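Local coordinates for protein alpha-1,2-Mannosidase (Trichoderma reesei, PDB 1HCU) that probably trims alpha-1,2-linked mannose residues from high-mannose N-glycans in a calcium-dependent reaction, as a glycosyl hydrolase of family 47, at residues 51-60 and 94-105; 170-178 and 222-233. All coordinates share one frame; numbering follows the deposited sequence.

Interaction 1 (51-60 and 94-105)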
loop_
_atom_site.group_PDB
_atom_site.type_symbol
_atom_site.label_atom_id
_atom_site.label_comp_id
_atom_site.label_asym_id
_atom_site.label_seq_id
_atom_site.Cartn_x
_atom_site.Cartn_y
_atom_site.Cartn_z
ATOM N N ARG A 51 6.479 15.098 -1.447
ATOM C CA ARG A 51 7.001 14.142 -2.410
ATOM C C ARG A 51 8.007 14.803 -3.349
ATOM O O ARG A 51 7.991 14.575 -4.563
ATOM C CB ARG A 51 5.839 13.543 -3.205
ATOM C CG ARG A 51 5.712 12.017 -3.149
ATOM C CD ARG A 51 5.699 11.462 -1.718
ATOM N NE ARG A 51 7.055 11.311 -1.197
ATOM C CZ ARG A 51 7.355 11.098 0.077
ATOM N NH1 ARG A 51 6.391 11.002 0.988
ATOM N NH2 ARG A 51 8.627 11.009 0.443
ATOM N N ASN A 52 8.868 15.640 -2.784
ATOM C CA ASN A 52 9.905 16.314 -3.558
ATOM C C ASN A 52 9.409 17.257 -4.667
ATOM O O ASN A 52 10.182 17.662 -5.532
ATOM C CB ASN A 52 10.857 15.264 -4.143
ATOM C CG ASN A 52 11.500 14.409 -3.070
ATOM O OD1 ASN A 52 12.245 14.909 -2.235
ATOM N ND2 ASN A 52 11.199 13.118 -3.077
ATOM N N GLY A 53 8.124 17.595 -4.641
ATOM C CA GLY A 53 7.586 18.514 -5.624
ATOM C C GLY A 53 7.477 18.048 -7.067
ATOM O O GLY A 53 7.463 18.873 -7.986
ATOM N N TRP A 54 7.396 16.739 -7.280
ATOM C CA TRP A 54 7.272 16.214 -8.627
ATOM C C TRP A 54 5.808 16.060 -9.064
ATOM O O TRP A 54 5.538 15.671 -10.198
ATOM C CB TRP A 54 8.007 14.866 -8.756
ATOM C CG TRP A 54 9.515 14.998 -8.794
ATOM C CD1 TRP A 54 10.245 15.892 -9.537
ATOM C CD2 TRP A 54 10.470 14.199 -8.080
ATOM N NE1 TRP A 54 11.592 15.698 -9.326
ATOM C CE2 TRP A 54 11.759 14.666 -8.439
ATOM C CE3 TRP A 54 10.364 13.135 -7.173
ATOM C CZ2 TRP A 54 12.933 14.105 -7.922
ATOM C CZ3 TRP A 54 11.535 12.576 -6.658
ATOM C CH2 TRP A 54 12.803 13.067 -7.037
ATOM N N GLY A 55 4.867 16.372 -8.178
ATOM C CA GLY A 55 3.460 16.251 -8.534
ATOM C C GLY A 55 2.866 14.917 -8.119
ATOM O O GLY A 55 2.161 14.260 -8.891
ATOM N N SER A 56 3.151 14.533 -6.884
ATOM C CA SER A 56 2.697 13.283 -6.300
ATOM C C SER A 56 1.241 12.896 -6.614
ATOM O O SER A 56 0.996 11.871 -7.256
ATOM C CB SER A 56 2.910 13.351 -4.780
ATOM O OG SER A 56 2.720 12.089 -4.174
ATOM N N SER A 57 0.280 13.708 -6.174
ATOM C CA SER A 57 -1.132 13.410 -6.416
ATOM C C SER A 57 -1.498 13.197 -7.886
ATOM O O SER A 57 -2.355 12.373 -8.195
ATOM C CB SER A 57 -2.027 14.510 -5.825
ATOM O OG SER A 57 -1.963 14.515 -4.411
ATOM N N ALA A 58 -0.863 13.930 -8.793
ATOM C CA ALA A 58 -1.180 13.767 -10.216
ATOM C C ALA A 58 -0.741 12.407 -10.757
ATOM O O ALA A 58 -1.478 11.765 -11.497
ATOM C CB ALA A 58 -0.536 14.891 -11.040
ATOM N N ILE A 59 0.455 11.965 -10.379
ATOM C CA ILE A 59 0.978 10.681 -10.847
ATOM C C ILE A 59 0.285 9.499 -10.170
ATOM O O ILE A 59 -0.064 8.509 -10.816
ATOM C CB ILE A 59 2.499 10.585 -10.594
ATOM C CG1 ILE A 59 3.210 11.785 -11.236
ATOM C CG2 ILE A 59 3.046 9.278 -11.155
ATOM C CD1 ILE A 59 2.989 11.909 -12.740
ATOM N N ASP A 60 0.083 9.621 -8.865
ATOM C CA ASP A 60 -0.564 8.583 -8.080
ATOM C C ASP A 60 -2.023 8.344 -8.499
ATOM O O ASP A 60 -2.509 7.218 -8.426
ATOM C CB ASP A 60 -0.492 8.958 -6.598
ATOM C CG ASP A 60 0.178 7.888 -5.755
ATOM O OD1 ASP A 60 0.861 7.017 -6.337
ATOM O OD2 ASP A 60 0.032 7.925 -4.510
ATOM N N GLN A 94 17.904 18.519 -1.007
ATOM C CA GLN A 94 16.697 17.932 -0.449
ATOM C C GLN A 94 16.721 16.407 -0.541
ATOM O O GLN A 94 16.890 15.842 -1.622
ATOM C CB GLN A 94 15.458 18.453 -1.170
ATOM C CG GLN A 94 14.191 17.886 -0.590
ATOM C CD GLN A 94 12.948 18.423 -1.244
ATOM O OE1 GLN A 94 12.673 18.142 -2.402
ATOM N NE2 GLN A 94 12.180 19.202 -0.496
ATOM N N GLY A 95 16.532 15.746 0.595
ATOM C CA GLY A 95 16.539 14.295 0.619
ATOM C C GLY A 95 15.357 13.673 -0.100
ATOM O O GLY A 95 14.256 14.235 -0.100
ATOM N N SER A 96 15.580 12.515 -0.722
ATOM C CA SER A 96 14.520 11.818 -1.443
ATOM C C SER A 96 14.390 10.385 -0.961
ATOM O O SER A 96 15.368 9.637 -0.969
ATOM C CB SER A 96 14.808 11.824 -2.950
ATOM O OG SER A 96 13.934 10.938 -3.641
ATOM N N SER A 97 13.188 9.999 -0.547
ATOM C CA SER A 97 12.957 8.632 -0.078
ATOM C C SER A 97 12.933 7.674 -1.256
ATOM O O SER A 97 12.063 7.766 -2.130
ATOM C CB SER A 97 11.622 8.526 0.669
ATOM O OG SER A 97 11.326 7.172 1.002
ATOM N N VAL A 98 13.893 6.761 -1.289
ATOM C CA VAL A 98 13.947 5.776 -2.357
ATOM C C VAL A 98 12.620 5.004 -2.384
ATOM O O VAL A 98 12.015 4.831 -3.442
ATOM C CB VAL A 98 15.103 4.783 -2.118
ATOM C CG1 VAL A 98 15.111 3.721 -3.210
ATOM C CG2 VAL A 98 16.427 5.539 -2.065
ATOM N N PHE A 99 12.173 4.565 -1.207
ATOM C CA PHE A 99 10.924 3.805 -1.049
ATOM C C PHE A 99 9.651 4.545 -1.476
ATOM O O PHE A 99 8.913 4.075 -2.346
ATOM C CB PHE A 99 10.782 3.346 0.412
ATOM C CG PHE A 99 9.428 2.772 0.747
ATOM C CD1 PHE A 99 9.013 1.552 0.214
ATOM C CD2 PHE A 99 8.565 3.455 1.603
ATOM C CE1 PHE A 99 7.761 1.022 0.528
ATOM C CE2 PHE A 99 7.310 2.932 1.924
ATOM C CZ PHE A 99 6.908 1.712 1.384
ATOM N N GLU A 100 9.383 5.689 -0.856
ATOM C CA GLU A 100 8.186 6.469 -1.181
ATOM C C GLU A 100 8.168 6.874 -2.653
ATOM O O GLU A 100 7.125 6.807 -3.309
ATOM C CB GLU A 100 8.113 7.733 -0.317
ATOM C CG GLU A 100 8.109 7.505 1.196
ATOM C CD GLU A 100 6.914 6.688 1.676
ATOM O OE1 GLU A 100 5.864 6.699 1.001
ATOM O OE2 GLU A 100 7.019 6.047 2.742
ATOM N N THR A 101 9.319 7.290 -3.172
ATOM C CA THR A 101 9.410 7.713 -4.566
ATOM C C THR A 101 9.137 6.553 -5.523
ATOM O O THR A 101 8.447 6.704 -6.531
ATOM C CB THR A 101 10.808 8.306 -4.871
ATOM O OG1 THR A 101 11.074 9.375 -3.957
ATOM C CG2 THR A 101 10.869 8.846 -6.294
ATOM N N ASN A 102 9.674 5.390 -5.182
ATOM C CA ASN A 102 9.520 4.192 -5.984
ATOM C C ASN A 102 8.076 3.727 -6.144
ATOM O O ASN A 102 7.592 3.551 -7.263
ATOM C CB ASN A 102 10.347 3.061 -5.361
ATOM C CG ASN A 102 10.077 1.720 -6.013
ATOM O OD1 ASN A 102 10.548 1.443 -7.119
ATOM N ND2 ASN A 102 9.297 0.888 -5.341
ATOM N N ILE A 103 7.394 3.519 -5.024
ATOM C CA ILE A 103 6.023 3.026 -5.049
ATOM C C ILE A 103 5.010 3.990 -5.673
ATOM O O ILE A 103 4.042 3.552 -6.308
ATOM C CB ILE A 103 5.554 2.621 -3.616
ATOM C CG1 ILE A 103 5.401 3.859 -2.730
ATOM C CG2 ILE A 103 6.557 1.649 -3.002
ATOM C CD1 ILE A 103 4.842 3.563 -1.341
ATOM N N ARG A 104 5.233 5.292 -5.506
ATOM C CA ARG A 104 4.316 6.292 -6.067
ATOM C C ARG A 104 4.630 6.678 -7.514
ATOM O O ARG A 104 3.849 6.413 -8.424
ATOM C CB ARG A 104 4.316 7.569 -5.219
ATOM C CG ARG A 104 3.654 7.459 -3.858
ATOM C CD ARG A 104 3.503 8.845 -3.249
ATOM N NE ARG A 104 2.852 8.811 -1.947
ATOM C CZ ARG A 104 3.320 8.142 -0.901
ATOM N NH1 ARG A 104 4.448 7.454 -1.015
ATOM N NH2 ARG A 104 2.665 8.161 0.256
ATOM N N TYR A 105 5.779 7.308 -7.718
ATOM C CA TYR A 105 6.159 7.770 -9.044
ATOM C C TYR A 105 6.467 6.666 -10.052
ATOM O O TYR A 105 5.793 6.538 -11.072
ATOM C CB TYR A 105 7.335 8.737 -8.911
ATOM C CG TYR A 105 6.947 10.027 -8.213
ATOM C CD1 TYR A 105 7.445 10.346 -6.948
ATOM C CD2 TYR A 105 6.099 10.947 -8.840
ATOM C CE1 TYR A 105 7.112 11.564 -6.328
ATOM C CE2 TYR A 105 5.764 12.158 -8.233
ATOM C CZ TYR A 105 6.276 12.466 -6.981
ATOM O OH TYR A 105 5.989 13.694 -6.420
HETATM O O HOH W 1 11.114 11.907 -0.550
HETATM O O HOH W 2 9.162 11.228 -3.235
#
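Tyr105 reaches from helix 98-105 into the turn of residues 51-54 and gives its phenol proton to the carbonyl of Arg51, OH to O 2.9 Å, at a C=O...donor angle of 135°. This is the tightly packed part of the contact. The edge of Trp54 points at the face of Tyr105 in a T-shaped pair, planes 86° apart and ring centroids 5.6 Å apart, while Trp54 CB lies 3.5 Å from Tyr105 CZ. Ile59 CG1 comes to the edge of the tyrosine ring at CD2. Tyr105 is buried, and Leu140 of helix 127-144 packs on it within the (alpha/alpha)7 barrel of the family.

The other side, around Arg51, is looser and watered. Its chain bends at chi2 (52°) and chi3, which lays the guanidinium by one face over Glu100 CB, 3.4 Å from NH2. Two waters carry the polar links: one accepts from Arg51 NH2 and Ser97 N, the other accepts from Arg51 NE and donates to Thr101 OG1.

Within its own helix Glu100 forms a hydrogen-bonded salt bridge with Arg104, NH1 to OE1 2.6 Å, the oxygen met nearly along its C-O axis. Asp60 OD2 adds a long salt bridge of charge alone to Arg104 NE, 3.9 Å; Ser451 bonds both atoms, and His488 bonds Asp60 OD1. This network is consistent with Arg104 orienting the carboxylate of the predicted proton donor, and Arg51, its NH1 4.3 Å from Glu100 OE1 with no N-H aimed at it, may add positive potential.

Interaction 2 (170-178 and 222-233). With NAG (2-acetamido-2-deoxy-beta-D-glucopyranose), chain E.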
loop_
_atom_site.group_PDB
_atom_site.type_symbol
_atom_site.label_atom_id
_atom_site.label_comp_id
_atom_site.label_asym_id
_atom_site.label_seq_id
_atom_site.Cartn_x
_atom_site.Cartn_y
_atom_site.Cartn_z
ATOM N N ALA A 170 23.648 6.277 4.636
ATOM C CA ALA A 170 23.117 5.604 5.822
ATOM C C ALA A 170 23.836 4.272 5.981
ATOM O O ALA A 170 24.331 3.709 5.001
ATOM C CB ALA A 170 21.615 5.378 5.677
ATOM N N SER A 171 23.887 3.767 7.208
ATOM C CA SER A 171 24.556 2.500 7.482
ATOM C C SER A 171 23.598 1.310 7.571
ATOM O O SER A 171 24.037 0.166 7.708
ATOM C CB SER A 171 25.360 2.608 8.776
ATOM O OG SER A 171 24.519 2.967 9.854
ATOM N N SER A 172 22.296 1.580 7.497
ATOM C CA SER A 172 21.286 0.524 7.553
ATOM C C SER A 172 19.958 1.015 6.998
ATOM O O SER A 172 19.753 2.214 6.820
ATOM C CB SER A 172 21.073 0.037 8.990
ATOM O OG SER A 172 20.399 1.013 9.759
ATOM N N ASN A 173 19.054 0.074 6.745
ATOM C CA ASN A 173 17.739 0.370 6.199
ATOM C C ASN A 173 16.787 -0.693 6.767
ATOM O O ASN A 173 17.246 -1.678 7.370
ATOM C CB ASN A 173 17.817 0.266 4.668
ATOM C CG ASN A 173 16.689 1.006 3.953
ATOM O OD1 ASN A 173 15.765 1.537 4.575
ATOM N ND2 ASN A 173 16.767 1.037 2.629
ATOM N N ASN A 174 15.475 -0.493 6.599
ATOM C CA ASN A 174 14.496 -1.470 7.078
ATOM C C ASN A 174 14.063 -2.381 5.929
ATOM O O ASN A 174 14.165 -2.005 4.759
ATOM C CB ASN A 174 13.266 -0.787 7.726
ATOM C CG ASN A 174 12.536 0.178 6.790
ATOM O OD1 ASN A 174 12.830 1.378 6.758
ATOM N ND2 ASN A 174 11.582 -0.342 6.034
ATOM N N VAL A 175 13.590 -3.579 6.269
ATOM C CA VAL A 175 13.174 -4.557 5.274
ATOM C C VAL A 175 12.041 -4.089 4.373
ATOM O O VAL A 175 12.009 -4.431 3.192
ATOM C CB VAL A 175 12.783 -5.919 5.935
ATOM C CG1 VAL A 175 13.987 -6.497 6.663
ATOM C CG2 VAL A 175 11.610 -5.744 6.889
ATOM N N ALA A 176 11.106 -3.307 4.898
ATOM C CA ALA A 176 10.028 -2.836 4.038
ATOM C C ALA A 176 10.584 -1.976 2.899
ATOM O O ALA A 176 10.251 -2.198 1.740
ATOM C CB ALA A 176 8.996 -2.049 4.840
ATOM N N GLU A 177 11.440 -1.010 3.218
ATOM C CA GLU A 177 11.984 -0.124 2.187
ATOM C C GLU A 177 12.978 -0.806 1.245
ATOM O O GLU A 177 13.124 -0.410 0.092
ATOM C CB GLU A 177 12.608 1.115 2.844
ATOM C CG GLU A 177 11.614 1.819 3.774
ATOM C CD GLU A 177 12.013 3.231 4.158
ATOM O OE1 GLU A 177 11.615 3.674 5.254
ATOM O OE2 GLU A 177 12.708 3.904 3.365
ATOM N N ILE A 178 13.645 -1.841 1.741
ATOM C CA ILE A 178 14.590 -2.597 0.939
ATOM C C ILE A 178 13.832 -3.581 0.052
ATOM O O ILE A 178 14.152 -3.751 -1.123
ATOM C CB ILE A 178 15.533 -3.430 1.822
ATOM C CG1 ILE A 178 16.440 -2.515 2.646
ATOM C CG2 ILE A 178 16.342 -4.382 0.951
ATOM C CD1 ILE A 178 17.282 -3.260 3.665
ATOM N N ILE A 222 11.682 -12.506 9.722
ATOM C CA ILE A 222 12.973 -11.833 9.814
ATOM C C ILE A 222 12.989 -10.561 10.647
ATOM O O ILE A 222 11.953 -10.093 11.119
ATOM C CB ILE A 222 13.498 -11.494 8.388
ATOM C CG1 ILE A 222 12.541 -10.522 7.675
ATOM C CG2 ILE A 222 13.600 -12.780 7.568
ATOM C CD1 ILE A 222 13.060 -9.989 6.331
ATOM N N GLY A 223 14.185 -10.003 10.813
ATOM C CA GLY A 223 14.356 -8.774 11.576
ATOM C C GLY A 223 13.920 -7.569 10.756
ATOM O O GLY A 223 13.543 -7.713 9.596
ATOM N N THR A 224 13.998 -6.382 11.350
ATOM C CA THR A 224 13.569 -5.151 10.702
ATOM C C THR A 224 14.662 -4.331 10.008
ATOM O O THR A 224 14.445 -3.799 8.921
ATOM C CB THR A 224 12.849 -4.232 11.723
ATOM O OG1 THR A 224 11.735 -4.926 12.295
ATOM C CG2 THR A 224 12.345 -2.960 11.054
ATOM N N PHE A 225 15.829 -4.224 10.633
ATOM C CA PHE A 225 16.916 -3.431 10.060
ATOM C C PHE A 225 18.098 -4.238 9.540
ATOM O O PHE A 225 18.586 -5.156 10.202
ATOM C CB PHE A 225 17.388 -2.402 11.083
ATOM C CG PHE A 225 16.266 -1.589 11.672
ATOM C CD1 PHE A 225 15.806 -1.843 12.965
ATOM C CD2 PHE A 225 15.660 -0.577 10.930
ATOM C CE1 PHE A 225 14.764 -1.100 13.510
ATOM C CE2 PHE A 225 14.614 0.172 11.465
ATOM C CZ PHE A 225 14.167 -0.090 12.758
ATOM N N VAL A 226 18.539 -3.872 8.338
ATOM C CA VAL A 226 19.647 -4.537 7.661
ATOM C C VAL A 226 20.797 -3.569 7.374
ATOM O O VAL A 226 20.591 -2.454 6.896
ATOM C CB VAL A 226 19.178 -5.172 6.329
ATOM C CG1 VAL A 226 20.357 -5.824 5.615
ATOM C CG2 VAL A 226 18.107 -6.194 6.594
ATOM N N SER A 227 22.006 -4.018 7.685
ATOM C CA SER A 227 23.228 -3.245 7.493
ATOM C C SER A 227 23.504 -3.004 6.008
ATOM O O SER A 227 23.427 -3.934 5.200
ATOM C CB SER A 227 24.399 -4.012 8.118
ATOM O OG SER A 227 25.642 -3.461 7.732
ATOM N N THR A 228 23.829 -1.766 5.646
ATOM C CA THR A 228 24.116 -1.454 4.250
ATOM C C THR A 228 25.544 -1.848 3.864
ATOM O O THR A 228 25.842 -2.040 2.685
ATOM C CB THR A 228 23.911 0.044 3.951
ATOM O OG1 THR A 228 24.795 0.827 4.764
ATOM C CG2 THR A 228 22.469 0.443 4.246
ATOM N N SER A 229 26.415 -1.985 4.863
ATOM C CA SER A 229 27.802 -2.367 4.623
ATOM C C SER A 229 27.986 -3.869 4.397
ATOM O O SER A 229 28.814 -4.266 3.585
ATOM C CB SER A 229 28.703 -1.906 5.783
ATOM O OG SER A 229 28.375 -2.548 7.005
ATOM N N ASN A 230 27.230 -4.710 5.103
ATOM C CA ASN A 230 27.381 -6.159 4.916
ATOM C C ASN A 230 26.079 -6.951 4.793
ATOM O O ASN A 230 26.096 -8.185 4.766
ATOM C CB ASN A 230 28.233 -6.758 6.038
ATOM C CG ASN A 230 27.716 -6.410 7.410
ATOM O OD1 ASN A 230 26.517 -6.491 7.673
ATOM N ND2 ASN A 230 28.630 -6.030 8.298
ATOM N N GLY A 231 24.959 -6.238 4.726
ATOM C CA GLY A 231 23.664 -6.875 4.585
ATOM C C GLY A 231 23.264 -7.875 5.654
ATOM O O GLY A 231 22.517 -8.807 5.378
ATOM N N THR A 232 23.740 -7.696 6.877
ATOM C CA THR A 232 23.383 -8.628 7.941
ATOM C C THR A 232 22.335 -8.025 8.861
ATOM O O THR A 232 22.272 -6.809 9.022
ATOM C CB THR A 232 24.617 -9.009 8.784
ATOM O OG1 THR A 232 25.085 -7.855 9.492
ATOM C CG2 THR A 232 25.733 -9.535 7.884
ATOM N N PHE A 233 21.498 -8.868 9.455
ATOM C CA PHE A 233 20.469 -8.372 10.366
ATOM C C PHE A 233 21.061 -8.123 11.740
ATOM O O PHE A 233 22.014 -8.786 12.149
ATOM C CB PHE A 233 19.314 -9.368 10.494
ATOM C CG PHE A 233 18.478 -9.491 9.255
ATOM C CD1 PHE A 233 18.987 -10.103 8.116
ATOM C CD2 PHE A 233 17.181 -8.989 9.228
ATOM C CE1 PHE A 233 18.218 -10.217 6.965
ATOM C CE2 PHE A 233 16.401 -9.099 8.079
ATOM C CZ PHE A 233 16.919 -9.714 6.943
HETATM C C1 NAG E . 28.217 -5.563 9.607
HETATM C C2 NAG E . 29.152 -6.108 10.693
HETATM C C3 NAG E . 28.707 -5.581 12.064
HETATM C C4 NAG E . 28.545 -4.056 12.054
HETATM C C5 NAG E . 27.644 -3.635 10.886
HETATM C C6 NAG E . 27.526 -2.133 10.754
HETATM C C7 NAG E . 30.129 -8.289 10.343
HETATM C C8 NAG E . 30.533 -9.413 11.282
HETATM N N2 NAG E . 29.076 -7.558 10.692
HETATM O O3 NAG E . 29.657 -5.957 13.053
HETATM O O4 NAG E . 27.960 -3.625 13.279
HETATM O O5 NAG E . 28.180 -4.131 9.646
HETATM O O6 NAG E . 26.316 -1.766 10.110
HETATM O O7 NAG E . 30.773 -8.086 9.313
HETATM O O HOH W 3 26.485 -0.353 7.834
#
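Thr228 closes one end of the pairing between 170-178 and 222-233, and its side chain can be traced outward. CB lies 3.8 Å from Ser171 O; OG1 donates to Ala170 O at 2.9 Å, placed for it by a chi1 of 61° that sets the hydroxyl between backbone N and carbonyl carbon; CG2 ends against Ser172 N at 3.4 Å. Its backbone N adds a nearly straight bond to Ser171 O (175° at the hydrogen), approaching from above the carbonyl plane. A valine in place of Thr228 would probably leave Ala170 O without this hydroxyl donor and its carbonyl less firmly fixed.

Beyond it runs a two-stranded antiparallel sheet, 172-174 with 225-227, in which Asn173 and Val226 form the hydrogen-bonded pair: Val226 N meets Asn173 O at 2.7 Å, and Asn173 N returns the bond to Val226 O at 3.0 Å. Past the strands Val175 N bonds Thr224 O, and Val175 CG1 packs on Ile222 CD1 (3.6 Å) and Phe233 CE2. Val226 CG2 covers one face of the Phe233 ring.

At the outer turn, Asn230 carries an N-linked NAG on ND2, while its OD1 accepts from Thr232 N and OG1, the former completing an Asx turn. Ser227 OG hydrogen-bonds NAG O6 at 3.0 Å.

In the fold
From the N terminus, interaction 1 comes first: the turn at 51-54 and start of helix 56-67 are closed against 94-105, enclosing 33 residues that include helix 71-80. The chain then runs through helices 98-117 and 127-144 of the (alpha/alpha)7 barrel before 170-178 pairs with 222-233, closing a second loop of 43 residues that holds helices 182-192 and 196-209. The two loops follow in series, neither nesting nor crossing, their centres about 22 Å apart. They nevertheless meet where Phe99 CB packs 3.6 Å from Glu177 OE2. Interaction 1 joins two helix starts, one carrying Glu100, the predicted proton donor; interaction 2 joins strand 172-174 and helix 175-178 to strand 225-227 and its glycosylated loop.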